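Local coordinates for protein CalS11 (Micromonospora echinospora, PDB 3TOS) that is a methyltransferase of calicheamicin biosynthesis, probably an O-methyltransferase, that binds S-adenosyl-L-homocysteine and glutamate, at residues R91-R102 with D151-V161. Residues are numbered along the deposited sequence; the frame is centred on the assembly and turned at random.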
loop_
_atom_site.group_PDB
_atom_site.type_symbol
_atom_site.label_atom_id
_atom_site.label_comp_id
_atom_site.label_asym_id
_atom_site.label_seq_id
_atom_site.Cartn_x
_atom_site.Cartn_y
_atom_site.Cartn_z
ATOM N N ARG B 91 26.913 13.328 5.491
ATOM C CA ARG B 91 27.140 13.539 4.059
ATOM C C ARG B 91 28.101 12.478 3.519
ATOM O O ARG B 91 27.964 12.017 2.366
ATOM C CB ARG B 91 27.642 14.977 3.813
ATOM C CG ARG B 91 27.940 15.308 2.368
ATOM C CD ARG B 91 28.452 16.728 2.194
ATOM N NE ARG B 91 29.728 16.916 2.916
ATOM C CZ ARG B 91 30.326 18.106 3.079
ATOM N NH1 ARG B 91 29.783 19.215 2.537
ATOM N NH2 ARG B 91 31.479 18.182 3.783
ATOM N N GLY B 92 29.044 12.034 4.363
ATOM C CA GLY B 92 29.926 10.916 3.948
ATOM C C GLY B 92 29.106 9.626 3.864
ATOM O O GLY B 92 29.254 8.824 2.906
ATOM N N VAL B 93 28.281 9.361 4.883
ATOM C CA VAL B 93 27.459 8.169 4.823
ATOM C C VAL B 93 26.556 8.084 3.585
ATOM O O VAL B 93 26.507 7.025 2.911
ATOM C CB VAL B 93 26.542 8.067 6.075
ATOM C CG1 VAL B 93 25.671 6.881 6.001
ATOM C CG2 VAL B 93 27.444 8.036 7.370
ATOM N N TYR B 94 25.869 9.184 3.266
ATOM C CA TYR B 94 24.789 9.081 2.250
ATOM C C TYR B 94 25.180 9.581 0.861
ATOM O O TYR B 94 24.576 9.201 -0.133
ATOM C CB TYR B 94 23.588 9.920 2.694
ATOM C CG TYR B 94 22.922 9.409 3.942
ATOM C CD1 TYR B 94 22.456 8.087 4.015
ATOM C CD2 TYR B 94 22.784 10.232 5.055
ATOM C CE1 TYR B 94 21.809 7.606 5.170
ATOM C CE2 TYR B 94 22.170 9.747 6.246
ATOM C CZ TYR B 94 21.697 8.429 6.275
ATOM O OH TYR B 94 21.095 7.914 7.369
ATOM N N GLU B 95 26.187 10.467 0.786
ATOM C CA GLU B 95 26.469 11.216 -0.479
ATOM C C GLU B 95 27.943 11.342 -0.879
ATOM O O GLU B 95 28.455 12.445 -1.107
ATOM C CB GLU B 95 25.828 12.574 -0.414
ATOM C CG GLU B 95 24.321 12.522 -0.328
ATOM C CD GLU B 95 23.752 13.892 -0.535
ATOM O OE1 GLU B 95 23.959 14.797 0.324
ATOM O OE2 GLU B 95 23.046 14.066 -1.563
ATOM N N PRO B 96 28.648 10.201 -0.948
ATOM C CA PRO B 96 30.048 10.244 -1.393
ATOM C C PRO B 96 30.214 10.969 -2.710
ATOM O O PRO B 96 31.252 11.600 -2.958
ATOM C CB PRO B 96 30.421 8.757 -1.517
ATOM C CG PRO B 96 29.131 8.027 -1.597
ATOM C CD PRO B 96 28.166 8.815 -0.770
ATOM N N TYR B 97 29.220 10.840 -3.605
ATOM C CA TYR B 97 29.421 11.356 -4.956
ATOM C C TYR B 97 28.766 12.714 -5.200
ATOM O O TYR B 97 28.612 13.130 -6.352
ATOM C CB TYR B 97 28.923 10.333 -5.967
ATOM C CG TYR B 97 29.594 8.983 -5.848
ATOM C CD1 TYR B 97 31.003 8.870 -5.840
ATOM C CD2 TYR B 97 28.832 7.815 -5.748
ATOM C CE1 TYR B 97 31.606 7.639 -5.762
ATOM C CE2 TYR B 97 29.443 6.551 -5.683
ATOM C CZ TYR B 97 30.832 6.479 -5.700
ATOM O OH TYR B 97 31.451 5.243 -5.675
ATOM N N ASN B 98 28.362 13.411 -4.130
ATOM C CA ASN B 98 27.714 14.724 -4.297
ATOM C C ASN B 98 28.582 15.885 -3.777
ATOM O O ASN B 98 28.490 16.246 -2.591
ATOM C CB ASN B 98 26.286 14.730 -3.653
ATOM C CG ASN B 98 25.605 16.027 -3.847
ATOM O OD1 ASN B 98 26.164 16.934 -4.489
ATOM N ND2 ASN B 98 24.362 16.133 -3.412
ATOM N N PRO B 99 29.436 16.463 -4.666
ATOM C CA PRO B 99 30.325 17.547 -4.277
ATOM C C PRO B 99 29.564 18.875 -4.218
ATOM O O PRO B 99 30.111 19.876 -3.787
ATOM C CB PRO B 99 31.410 17.500 -5.364
ATOM C CG PRO B 99 30.616 17.090 -6.636
ATOM C CD PRO B 99 29.643 16.029 -6.075
ATOM N N LEU B 100 28.299 18.874 -4.615
ATOM C CA LEU B 100 27.504 20.123 -4.548
ATOM C C LEU B 100 26.754 20.315 -3.237
ATOM O O LEU B 100 26.198 21.402 -3.016
ATOM C CB LEU B 100 26.510 20.214 -5.713
ATOM C CG LEU B 100 27.240 20.206 -7.059
ATOM C CD1 LEU B 100 26.183 20.438 -8.185
ATOM C CD2 LEU B 100 28.375 21.260 -7.201
ATOM N N ARG B 101 26.732 19.281 -2.406
ATOM C CA ARG B 101 26.021 19.368 -1.145
ATOM C C ARG B 101 26.882 20.144 -0.157
ATOM O O ARG B 101 27.537 19.557 0.704
ATOM C CB ARG B 101 25.660 18.001 -0.557
ATOM C CG ARG B 101 24.776 18.108 0.716
ATOM C CD ARG B 101 23.344 18.390 0.398
ATOM N NE ARG B 101 22.707 17.232 -0.222
ATOM C CZ ARG B 101 21.514 17.232 -0.812
ATOM N NH1 ARG B 101 20.768 18.351 -0.918
ATOM N NH2 ARG B 101 21.063 16.074 -1.303
ATOM N N ARG B 102 26.940 21.456 -0.312
ATOM C CA ARG B 102 27.670 22.330 0.588
ATOM C C ARG B 102 26.970 22.393 1.945
ATOM O O ARG B 102 25.735 22.413 2.028
ATOM C CB ARG B 102 27.730 23.748 -0.017
ATOM C CG ARG B 102 28.653 24.733 0.770
ATOM C CD ARG B 102 28.839 26.051 -0.029
ATOM N NE ARG B 102 29.792 25.898 -1.130
ATOM C CZ ARG B 102 29.980 26.827 -2.060
ATOM N NH1 ARG B 102 29.214 27.927 -2.050
ATOM N NH2 ARG B 102 30.910 26.646 -3.032
ATOM N N ASP B 151 36.802 12.236 2.386
ATOM C CA ASP B 151 35.602 12.213 1.516
ATOM C C ASP B 151 36.021 11.775 0.105
ATOM O O ASP B 151 37.146 12.107 -0.366
ATOM C CB ASP B 151 34.987 13.607 1.429
ATOM C CG ASP B 151 34.023 13.924 2.572
ATOM O OD1 ASP B 151 33.486 13.019 3.198
ATOM O OD2 ASP B 151 33.747 15.089 2.810
ATOM N N PHE B 152 35.100 11.098 -0.606
ATOM C CA PHE B 152 35.377 10.826 -2.005
ATOM C C PHE B 152 35.736 12.084 -2.788
ATOM O O PHE B 152 36.619 12.059 -3.718
ATOM C CB PHE B 152 34.188 10.060 -2.633
ATOM C CG PHE B 152 34.468 9.524 -3.981
ATOM C CD1 PHE B 152 34.142 10.266 -5.099
ATOM C CD2 PHE B 152 35.088 8.298 -4.140
ATOM C CE1 PHE B 152 34.452 9.793 -6.372
ATOM C CE2 PHE B 152 35.373 7.780 -5.386
ATOM C CZ PHE B 152 35.019 8.530 -6.532
ATOM N N PHE B 153 34.989 13.152 -2.531
ATOM C CA PHE B 153 35.265 14.452 -3.210
ATOM C C PHE B 153 36.100 15.411 -2.348
ATOM O O PHE B 153 35.973 16.657 -2.446
ATOM C CB PHE B 153 33.986 15.131 -3.711
ATOM C CG PHE B 153 33.565 14.662 -5.093
ATOM C CD1 PHE B 153 34.202 15.181 -6.235
ATOM C CD2 PHE B 153 32.593 13.673 -5.236
ATOM C CE1 PHE B 153 33.854 14.749 -7.512
ATOM C CE2 PHE B 153 32.279 13.216 -6.508
ATOM C CZ PHE B 153 32.931 13.764 -7.653
ATOM N N GLY B 154 36.985 14.839 -1.530
ATOM C CA GLY B 154 37.832 15.667 -0.673
ATOM C C GLY B 154 38.775 16.621 -1.381
ATOM O O GLY B 154 39.291 17.534 -0.756
ATOM N N HIS B 155 38.981 16.424 -2.675
ATOM C CA HIS B 155 39.770 17.364 -3.480
ATOM C C HIS B 155 38.980 18.651 -3.859
ATOM O O HIS B 155 39.579 19.621 -4.363
ATOM C CB HIS B 155 40.293 16.690 -4.754
ATOM C CG HIS B 155 39.240 16.061 -5.594
ATOM N ND1 HIS B 155 38.531 14.935 -5.203
ATOM C CD2 HIS B 155 38.786 16.397 -6.807
ATOM C CE1 HIS B 155 37.683 14.607 -6.158
ATOM N NE2 HIS B 155 37.839 15.468 -7.156
ATOM N N VAL B 156 37.657 18.665 -3.657
ATOM C CA VAL B 156 36.892 19.858 -3.946
ATOM C C VAL B 156 36.779 20.661 -2.654
ATOM O O VAL B 156 36.301 20.176 -1.587
ATOM C CB VAL B 156 35.509 19.555 -4.528
ATOM C CG1 VAL B 156 34.695 20.831 -4.711
ATOM C CG2 VAL B 156 35.679 18.742 -5.848
ATOM N N THR B 157 37.231 21.910 -2.736
ATOM C CA THR B 157 37.210 22.780 -1.545
ATOM C C THR B 157 35.868 23.506 -1.402
ATOM O O THR B 157 34.978 23.424 -2.316
ATOM C CB THR B 157 38.379 23.810 -1.589
ATOM O OG1 THR B 157 38.253 24.659 -2.739
ATOM C CG2 THR B 157 39.758 23.079 -1.590
ATOM N N GLN B 158 35.717 24.246 -0.301
ATOM C CA GLN B 158 34.502 25.034 -0.050
ATOM C C GLN B 158 33.251 24.197 0.050
ATOM O O GLN B 158 32.149 24.716 -0.153
ATOM C CB GLN B 158 34.274 26.164 -1.068
ATOM C CG GLN B 158 35.289 27.297 -0.976
ATOM C CD GLN B 158 35.152 28.148 0.273
ATOM O OE1 GLN B 158 34.260 29.006 0.377
ATOM N NE2 GLN B 158 36.061 27.959 1.206
ATOM N N ARG B 159 33.402 22.917 0.369
ATOM C CA ARG B 159 32.226 22.113 0.646
ATOM C C ARG B 159 31.683 22.304 2.072
ATOM O O ARG B 159 30.532 21.955 2.331
ATOM C CB ARG B 159 32.481 20.637 0.291
ATOM C CG ARG B 159 32.656 20.420 -1.281
ATOM C CD ARG B 159 32.849 18.972 -1.683
ATOM N NE ARG B 159 34.014 18.420 -0.968
ATOM C CZ ARG B 159 33.941 17.587 0.072
ATOM N NH1 ARG B 159 32.749 17.145 0.520
ATOM N NH2 ARG B 159 35.060 17.188 0.675
ATOM N N SER B 160 32.499 22.859 2.982
ATOM C CA SER B 160 32.042 23.332 4.288
ATOM C C SER B 160 32.491 24.767 4.486
ATOM O O SER B 160 33.717 25.065 4.405
ATOM C CB SER B 160 32.626 22.492 5.436
ATOM O OG SER B 160 32.208 21.146 5.384
ATOM N N VAL B 161 31.533 25.668 4.717
ATOM C CA VAL B 161 31.870 27.066 4.770
ATOM C C VAL B 161 31.317 27.629 6.062
ATOM O O VAL B 161 30.130 27.453 6.388
ATOM C CB VAL B 161 31.188 27.780 3.593
ATOM C CG1 VAL B 161 31.325 29.293 3.728
ATOM C CG2 VAL B 161 31.810 27.269 2.284
HETATM O O HOH W 1 31.732 15.527 4.612
HETATM O O HOH W 2 31.059 12.162 1.247
HETATM O O HOH W 3 30.948 14.158 2.766
HETATM O O HOH W 4 32.456 13.269 -1.117
HETATM O O HOH W 5 30.261 15.968 -0.957
HETATM O O HOH W 6 32.673 24.260 -3.564
#
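Arg159 meets Pro99 and the guanidinium of Arg91 where two loops pack together at one end of a Rossmann-like methyltransferase sheet, just before the parallel strands 103-107 and 160-164 begin. The loop of residues 95-102 completes the crossover from helix 82-94 to strand 103-107, while residues 151-159 lead from helix 136-148 into the edge strand 160-164. A bound S-adenosyl-L-homocysteine lies about 14 Å from the Val161 side chain, and the contact is structural packing.

The chain of Arg159 runs past Pro99, with CD 3.6 Å from Pro99 O. In the conformer described, one of two modelled, a bend at its third torsion (chi3 -57°) brings the guanidinium end-on to Asp151, where NH1 and NH2 both grip OD2. There NH1 also lies over the centre of the Arg91 guanidinium; these like charges are probably balanced by Asp151 and by Glu148 of helix 136-148, salt-bridged to Arg91. Arg91 NH1 donates to two backbone carbonyls, Arg101 O in the loop after its helix and Arg159 O opposite (2.8 Å), both in the guanidinium plane, though the latter is met 54° above its carbonyl plane. Replacing Arg91 with an alanine would probably leave both carbonyls without this shared donor and cost Glu148 its salt bridge.

Arg102 NE makes a weak hydrogen bond to Gln158 O (2.8 Å), while its NH1 bonds to Tyr174 and Asn178. Pro99 also presses CB over a face of the Phe153 ring, a CH-pi contact 3.9 Å from the centroid. Tyr97 turns its edge to the face of Phe152 in a T-shaped pair with planes at 86°. Water 4 links the two backbones, donating to Pro96 O and accepting from Phe153 N at 2.9 Å.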